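Local atomic coordinates of alpha-L-rhamnosidase (Aspergillus terreus, PDB entry 6GSZ), a protein that probably hydrolyses terminal non-reducing alpha-L-rhamnose residues in alpha-L-rhamnosides, as a calcium-binding glycoside hydrolase. Residues G703-S707 against S769-V774; E773-L778 against N789-V793; S813-D819 against D829-E835. All blocks are in the same frame, centred on the assembly; numbering follows the deposited sequence. Where two conformers were deposited one is given.

Contact 1. Residues G703-S707 against S769-V774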
# COMPACT_ATOMS: atom_id res chain seq x y z
N GLY A 703 -13.22 0.35 18.33
CA GLY A 703 -12.36 0.28 19.49
C GLY A 703 -11.97 1.66 19.98
O GLY A 703 -11.93 1.91 21.20
N HIS A 704 -11.65 2.56 19.06
CA HIS A 704 -11.24 3.91 19.42
C HIS A 704 -12.39 4.66 20.08
O HIS A 704 -12.16 5.48 20.99
CB HIS A 704 -10.71 4.68 18.23
CG HIS A 704 -9.49 4.06 17.68
ND1 HIS A 704 -8.33 3.96 18.42
CD2 HIS A 704 -9.25 3.44 16.50
CE1 HIS A 704 -7.41 3.33 17.70
NE2 HIS A 704 -7.96 2.99 16.52
N THR A 705 -13.62 4.38 19.67
CA THR A 705 -14.78 5.03 20.21
C THR A 705 -14.96 4.57 21.66
O THR A 705 -15.20 5.38 22.59
CB THR A 705 -16.05 4.73 19.40
OG1 THR A 705 -15.89 5.22 18.06
CG2 THR A 705 -17.28 5.36 20.02
N LEU A 706 -14.87 3.25 21.90
CA LEU A 706 -15.06 2.72 23.23
C LEU A 706 -13.97 3.25 24.15
O LEU A 706 -14.25 3.68 25.29
CB LEU A 706 -15.11 1.19 23.19
CG LEU A 706 -16.39 0.62 22.60
CD1 LEU A 706 -16.18 -0.83 22.20
CD2 LEU A 706 -17.54 0.74 23.58
N SER A 707 -12.72 3.26 23.71
CA SER A 707 -11.62 3.77 24.53
C SER A 707 -11.78 5.27 24.81
O SER A 707 -11.47 5.73 25.91
CB SER A 707 -10.28 3.48 23.88
OG SER A 707 -10.06 2.08 23.83
N SER A 769 -4.96 -0.63 14.33
CA SER A 769 -4.64 0.65 14.98
C SER A 769 -4.95 0.65 16.47
O SER A 769 -4.30 1.37 17.21
CB SER A 769 -5.30 1.83 14.30
OG SER A 769 -6.71 1.75 14.36
N TRP A 770 -5.97 -0.12 16.87
CA TRP A 770 -6.28 -0.21 18.30
C TRP A 770 -5.19 -1.01 19.01
O TRP A 770 -4.79 -0.70 20.15
CB TRP A 770 -7.67 -0.81 18.53
CG TRP A 770 -8.21 -0.59 19.91
CD1 TRP A 770 -8.92 0.50 20.30
CD2 TRP A 770 -8.15 -1.49 21.02
NE1 TRP A 770 -9.26 0.37 21.62
CE2 TRP A 770 -8.78 -0.82 22.10
CE3 TRP A 770 -7.59 -2.76 21.25
CZ2 TRP A 770 -8.90 -1.40 23.36
CZ3 TRP A 770 -7.72 -3.32 22.50
CH2 TRP A 770 -8.37 -2.66 23.53
N LEU A 771 -4.71 -2.09 18.39
CA LEU A 771 -3.57 -2.83 18.94
C LEU A 771 -2.37 -1.90 19.12
O LEU A 771 -1.71 -1.88 20.16
CB LEU A 771 -3.20 -4.00 18.04
CG LEU A 771 -4.31 -4.98 17.66
CD1 LEU A 771 -3.77 -6.12 16.81
CD2 LEU A 771 -5.12 -5.54 18.77
N HIS A 772 -2.11 -1.07 18.13
CA HIS A 772 -0.94 -0.21 18.15
C HIS A 772 -1.10 0.87 19.22
O HIS A 772 -0.10 1.20 19.93
CB HIS A 772 -0.69 0.46 16.78
CG HIS A 772 -0.56 -0.48 15.62
ND1 HIS A 772 -0.97 -0.11 14.36
CD2 HIS A 772 -0.07 -1.74 15.53
CE1 HIS A 772 -0.71 -1.12 13.55
NE2 HIS A 772 -0.16 -2.14 14.23
N GLU A 773 -2.26 1.55 19.20
CA GLU A 773 -2.41 2.81 19.94
C GLU A 773 -2.89 2.61 21.39
O GLU A 773 -2.63 3.47 22.22
CB GLU A 773 -3.42 3.74 19.27
CG GLU A 773 -3.02 4.14 17.85
CD GLU A 773 -3.95 5.16 17.21
OE1 GLU A 773 -4.82 5.73 17.93
OE2 GLU A 773 -3.87 5.32 15.98
N VAL A 774 -3.61 1.54 21.66
CA VAL A 774 -4.21 1.35 22.97
C VAL A 774 -3.51 0.22 23.72
O VAL A 774 -3.03 0.42 24.84
CB VAL A 774 -5.74 1.15 22.87
CG1 VAL A 774 -6.32 0.94 24.24
CG2 VAL A 774 -6.41 2.35 22.21
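This is a buried helix-helix contact inside the six-hairpin glycosidase domain, the all-helical (alpha/alpha) barrel of the alpha-L-rhamnosidase. Helix 699-708 runs beside helix 768-775, the last helix before the C-terminal beta domain. The two short segments point broadly the same way, at 35°, with axes 10.5 Å apart, so side chains have to bridge most of the gap, and polar groups do much of that work. Trp770 fills the space between the backbones: its indole lies against Gly703, where a CB would collide with Trp770 CD1, and glycine is what allows the CA atoms of Gly703 and Trp770 to come within 6.2 Å. From helix 712-719, Phe715 and Tyr716 pack edge-to-face with this tryptophan. Trp770 CD1 lies over one face of the His704 imidazole, 4.0 Å from His704 ND1, with the ring planes oblique at 57°. Glu773 comes near the same imidazole, its OE1 3.5 Å from His704 CE1, but its carboxylate is held by a salt bridge to Arg479. Two side-chain hydrogen bonds join the helices, from the neighbouring residues Ser769 and Trp770 to His704 and Ser707, one turn apart. His704 NE2 and Ser769 OG are 2.8 Å apart in a nearly straight bond, and Trp770 NE1 donates to Ser707 OG at 2.9 Å, a hydroxyl also hydrogen-bonded to Ser712.

Contact 2. Residues E773-L778 against N789-V793. With CA (calcium ion), chain M.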
# COMPACT_ATOMS: atom_id res chain seq x y z
N GLU A 773 -2.26 1.55 19.20
CA GLU A 773 -2.41 2.81 19.94
C GLU A 773 -2.89 2.61 21.39
O GLU A 773 -2.63 3.47 22.22
CB GLU A 773 -3.42 3.74 19.27
CG GLU A 773 -3.02 4.14 17.85
CD GLU A 773 -3.95 5.16 17.21
OE1 GLU A 773 -4.82 5.73 17.93
OE2 GLU A 773 -3.87 5.32 15.98
N VAL A 774 -3.61 1.54 21.66
CA VAL A 774 -4.21 1.35 22.97
C VAL A 774 -3.51 0.22 23.72
O VAL A 774 -3.03 0.42 24.84
CB VAL A 774 -5.74 1.15 22.87
CG1 VAL A 774 -6.32 0.94 24.24
CG2 VAL A 774 -6.41 2.35 22.21
N ILE A 775 -3.39 -0.96 23.13
CA ILE A 775 -2.60 -2.04 23.78
C ILE A 775 -1.13 -1.60 23.84
O ILE A 775 -0.48 -1.68 24.89
CB ILE A 775 -2.73 -3.41 23.08
CG1 ILE A 775 -4.19 -3.84 22.96
CG2 ILE A 775 -1.89 -4.45 23.82
CD1 ILE A 775 -4.37 -5.20 22.30
N GLY A 776 -0.62 -1.10 22.71
CA GLY A 776 0.77 -0.63 22.62
C GLY A 776 0.96 0.79 23.10
O GLY A 776 2.09 1.21 23.32
N GLY A 777 -0.14 1.54 23.19
CA GLY A 777 -0.11 2.87 23.72
C GLY A 777 0.35 3.98 22.79
O GLY A 777 0.32 5.13 23.20
N LEU A 778 0.79 3.69 21.56
CA LEU A 778 1.53 4.67 20.77
C LEU A 778 0.62 5.39 19.77
O LEU A 778 -0.00 4.75 18.91
CB LEU A 778 2.63 3.95 20.01
CG LEU A 778 3.81 3.45 20.83
CD1 LEU A 778 4.67 2.54 20.00
CD2 LEU A 778 4.61 4.62 21.33
N ASN A 789 2.28 10.41 22.02
CA ASN A 789 1.50 10.04 23.23
C ASN A 789 1.79 8.56 23.50
O ASN A 789 1.80 7.75 22.55
CB ASN A 789 0.01 10.43 23.07
CG ASN A 789 -0.81 10.43 24.34
OD1 ASN A 789 -0.63 11.30 25.23
ND2 ASN A 789 -1.78 9.52 24.44
N ILE A 790 2.07 8.24 24.76
CA ILE A 790 2.35 6.90 25.20
C ILE A 790 1.37 6.56 26.31
O ILE A 790 1.60 6.96 27.49
CB ILE A 790 3.81 6.70 25.62
CG1 ILE A 790 4.74 7.14 24.49
CG2 ILE A 790 4.02 5.24 26.00
CD1 ILE A 790 6.20 6.91 24.72
N GLU A 791 0.26 5.93 25.95
CA GLU A 791 -0.90 5.76 26.84
C GLU A 791 -1.37 4.30 26.69
O GLU A 791 -2.37 4.03 26.05
CB GLU A 791 -1.97 6.82 26.51
CG GLU A 791 -3.21 6.83 27.41
CD GLU A 791 -4.20 7.97 27.15
OE1 GLU A 791 -3.92 8.85 26.33
OE2 GLU A 791 -5.29 8.00 27.73
N VAL A 792 -0.61 3.39 27.31
CA VAL A 792 -0.94 2.01 27.36
C VAL A 792 -2.17 1.78 28.25
O VAL A 792 -2.18 2.25 29.40
CB VAL A 792 0.22 1.15 27.87
CG1 VAL A 792 -0.25 -0.28 28.16
CG2 VAL A 792 1.41 1.21 26.93
N VAL A 793 -3.16 1.06 27.76
CA VAL A 793 -4.33 0.67 28.55
C VAL A 793 -4.36 -0.85 28.65
O VAL A 793 -4.85 -1.52 27.74
CB VAL A 793 -5.64 1.24 27.98
CG1 VAL A 793 -6.82 0.93 28.90
CG2 VAL A 793 -5.55 2.74 27.74
CA CA M . -6.13 9.73 26.24
O HOH W 1 -1.56 7.11 22.58
O HOH W 2 -5.37 9.70 23.66
O HOH W 3 -4.29 11.30 25.21
O HOH W 4 -4.78 11.41 27.80
O HOH W 5 -7.01 9.86 28.41
O HOH W 6 -8.42 9.34 26.65
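A calcium site and the junction between the catalytic helical domain and the C-terminal beta domain meet here. Glu791 binds the ion through both carboxylate oxygens, OE1 and OE2 each 2.4 Å from the calcium, and five waters at 2.3 to 2.7 Å complete the ligands seen. Asn789 ND2 donates a hydrogen bond to Glu791 OE1 at 2.9 Å. The same amide nitrogen gives a hydrogen to water 1, 3.1 Å from Asn789 ND2, and that water donates to Gly777 O at 2.8 Å, linking the calcium side of the segment back to the turn.

The backbones are joined by two good hydrogen bonds, Glu791 N to Gly777 O at 2.9 Å and Val793 N to Val774 O at 3.0 Å. Gly777, with phi of 81°, leaves the helical conformation here; a CB on it would clash with Val792 CG2, and without one its CA sits 3.8 Å from the CA of Val792. Immediately afterwards the chain becomes a strand, and Leu778 pairs with Ile790 as an antiparallel non-hydrogen-bonded pair, Leu778 CD2 lying 4.0 Å from Ile790 CG1. Val774 CG1 packs on Val793 CB at 3.8 Å.

Helix 712-719 flanks the helical end, with Ser712 touching Val774 and Val793. Strand 841-845 continues the sheet beyond strand 787-790, while Ile790 and Val792 face the second sheet of the beta domain, packing on strands 810-819 and 828-836.

Contact 3. Residues S813-D819 against D829-E835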
# COMPACT_ATOMS: atom_id res chain seq x y z
N SER A 813 9.11 2.88 21.07
CA SER A 813 8.62 1.55 21.43
C SER A 813 8.04 1.57 22.82
O SER A 813 8.44 2.39 23.67
CB SER A 813 9.69 0.48 21.34
OG SER A 813 10.71 0.65 22.31
N THR A 814 7.17 0.58 23.08
CA THR A 814 6.72 0.26 24.42
C THR A 814 6.90 -1.24 24.64
O THR A 814 6.66 -2.07 23.77
CB THR A 814 5.26 0.66 24.64
OG1 THR A 814 4.44 -0.02 23.68
CG2 THR A 814 5.08 2.15 24.51
N LYS A 815 7.32 -1.59 25.84
CA LYS A 815 7.30 -2.95 26.34
C LYS A 815 6.74 -2.87 27.76
O LYS A 815 7.33 -2.19 28.60
CB LYS A 815 8.69 -3.59 26.35
CG LYS A 815 8.76 -5.03 26.86
CD LYS A 815 10.18 -5.58 27.01
CE LYS A 815 11.06 -4.74 27.92
NZ LYS A 815 12.43 -5.29 28.07
N TRP A 816 5.60 -3.49 27.99
CA TRP A 816 5.01 -3.47 29.32
C TRP A 816 4.65 -4.88 29.76
O TRP A 816 4.46 -5.78 28.96
CB TRP A 816 3.81 -2.53 29.41
CG TRP A 816 2.65 -2.85 28.52
CD1 TRP A 816 2.42 -2.36 27.26
CD2 TRP A 816 1.56 -3.73 28.82
NE1 TRP A 816 1.25 -2.87 26.78
CE2 TRP A 816 0.69 -3.72 27.70
CE3 TRP A 816 1.20 -4.51 29.93
CZ2 TRP A 816 -0.50 -4.42 27.68
CZ3 TRP A 816 0.02 -5.23 29.90
CH2 TRP A 816 -0.81 -5.19 28.77
N TRP A 817 4.57 -5.05 31.08
CA TRP A 817 4.17 -6.32 31.63
C TRP A 817 3.55 -6.09 33.00
O TRP A 817 3.76 -5.02 33.62
CB TRP A 817 5.36 -7.30 31.67
CG TRP A 817 6.50 -6.94 32.57
CD1 TRP A 817 6.76 -7.44 33.83
CD2 TRP A 817 7.57 -6.03 32.29
NE1 TRP A 817 7.89 -6.87 34.35
CE2 TRP A 817 8.43 -6.02 33.43
CE3 TRP A 817 7.90 -5.21 31.21
CZ2 TRP A 817 9.57 -5.22 33.49
CZ3 TRP A 817 9.02 -4.42 31.27
CH2 TRP A 817 9.84 -4.42 32.40
N LEU A 818 2.76 -7.07 33.42
CA LEU A 818 2.10 -7.02 34.71
C LEU A 818 2.57 -8.16 35.61
O LEU A 818 2.83 -9.26 35.14
CB LEU A 818 0.60 -7.22 34.50
CG LEU A 818 -0.12 -6.12 33.75
CD1 LEU A 818 -1.52 -6.55 33.43
CD2 LEU A 818 -0.18 -4.87 34.59
N ASP A 819 2.55 -7.92 36.92
CA ASP A 819 2.70 -8.98 37.92
C ASP A 819 2.22 -8.42 39.27
O ASP A 819 1.52 -7.42 39.30
CB ASP A 819 4.13 -9.52 37.88
CG ASP A 819 5.20 -8.47 38.12
OD1 ASP A 819 4.92 -7.50 38.89
OD2 ASP A 819 6.31 -8.64 37.55
N ASP A 829 0.89 -4.73 39.73
CA ASP A 829 2.03 -3.93 39.47
C ASP A 829 2.22 -3.85 37.95
O ASP A 829 2.18 -4.89 37.28
CB ASP A 829 3.29 -4.54 40.10
CG ASP A 829 3.28 -4.48 41.60
OD1 ASP A 829 2.47 -3.69 42.13
OD2 ASP A 829 4.07 -5.26 42.16
N PHE A 830 2.39 -2.63 37.44
CA PHE A 830 2.54 -2.36 36.01
C PHE A 830 3.97 -1.87 35.77
O PHE A 830 4.46 -0.99 36.46
CB PHE A 830 1.52 -1.30 35.58
CG PHE A 830 1.67 -0.82 34.16
CD1 PHE A 830 1.19 -1.58 33.10
CD2 PHE A 830 2.30 0.38 33.87
CE1 PHE A 830 1.31 -1.14 31.79
CE2 PHE A 830 2.40 0.81 32.56
CZ PHE A 830 1.92 0.05 31.52
N HIS A 831 4.61 -2.43 34.76
CA HIS A 831 5.98 -2.10 34.41
C HIS A 831 6.00 -1.70 32.94
O HIS A 831 5.44 -2.44 32.11
CB HIS A 831 6.89 -3.31 34.64
CG HIS A 831 6.68 -3.94 35.97
ND1 HIS A 831 7.26 -3.48 37.14
CD2 HIS A 831 5.91 -5.00 36.30
CE1 HIS A 831 6.87 -4.26 38.14
NE2 HIS A 831 6.02 -5.18 37.66
N LEU A 832 6.68 -0.59 32.63
CA LEU A 832 6.76 -0.10 31.25
C LEU A 832 8.17 0.39 30.96
O LEU A 832 8.73 1.21 31.69
CB LEU A 832 5.75 1.05 31.09
CG LEU A 832 5.85 1.87 29.81
CD1 LEU A 832 5.47 1.05 28.59
CD2 LEU A 832 4.97 3.12 29.85
N VAL A 833 8.70 -0.04 29.81
CA VAL A 833 9.88 0.53 29.21
C VAL A 833 9.45 1.23 27.93
O VAL A 833 8.90 0.58 27.02
CB VAL A 833 10.93 -0.54 28.93
CG1 VAL A 833 12.17 0.03 28.24
CG2 VAL A 833 11.33 -1.26 30.21
N ALA A 834 9.70 2.55 27.86
CA ALA A 834 9.29 3.37 26.74
C ALA A 834 10.55 3.97 26.11
O ALA A 834 11.36 4.57 26.80
CB ALA A 834 8.37 4.46 27.19
N GLU A 835 10.71 3.75 24.81
CA GLU A 835 11.80 4.31 24.04
C GLU A 835 11.27 5.48 23.21
O GLU A 835 10.27 5.31 22.51
CB GLU A 835 12.32 3.22 23.12
CG GLU A 835 13.48 3.58 22.26
CD GLU A 835 13.89 2.42 21.34
OE1 GLU A 835 13.10 1.39 21.23
OE2 GLU A 835 14.97 2.54 20.74
O HOH W 7 10.46 -0.30 24.80
O HOH W 8 5.95 -6.19 40.79
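Most unusual here is a string of interacting rings and acids along one face of a regular antiparallel beta hairpin. His831 lies in an offset stack on the pyrrole ring of Trp817, centroids 4.5 Å apart and planes at 21°, while its CB sits over the six-membered ring, a CH-pi contact of 3.5 Å to that centroid. His831 NE2 donates to Asp819 OD1 at 2.8 Å; its other nitrogen is hydrogen-bonded to His864. Strands 810-819 and 828-836 come third and fourth in a five-stranded antiparallel sheet in the C-terminal domain, between 800-807 and 859-868. Paired backbone hydrogen bonds link Ser813 with Glu835, Lys815 with Val833, Trp817 with His831 and Asp819 with Asp829. On the opposite face, Thr814, Trp816, Leu818, Phe830, Leu832 and Ala834 form a largely apolar layer, with Trp816 CB 3.7 Å from Phe830 CE1, while Thr814 OG1 and Trp816 NE1 bond to Gly776 O and Ile775 O. Asp829, salt-bridged to Arg866, shares water 8 with Asp819. At the far end Ser813 OG donates to Glu835 OE1 at 2.7 Å.

How the contacts relate
The three contacts follow the chain out of the helical barrel into the C-terminal beta domain. Contacts 1 and 2, centres about 8 Å apart, share Glu773 and Val774, and Gly776 N lies 2.9 Å from Leu771 O. Contact 3 is about 11 Å from contact 2, centre to centre: Thr814 OG1 is 2.7 Å from Gly776 O and Trp816 NE1 2.8 Å from Ile775 O, both probable hydrogen bonds. Contacts 1 and 3 stay about 6 Å apart at their nearest atoms; contact 2, which touches both, joins them. Glu791 of contact 2 holds the calcium, and the Ser707 side chain of contact 1 is about 8 Å from it. None of the segments includes a residue of the glucose pocket.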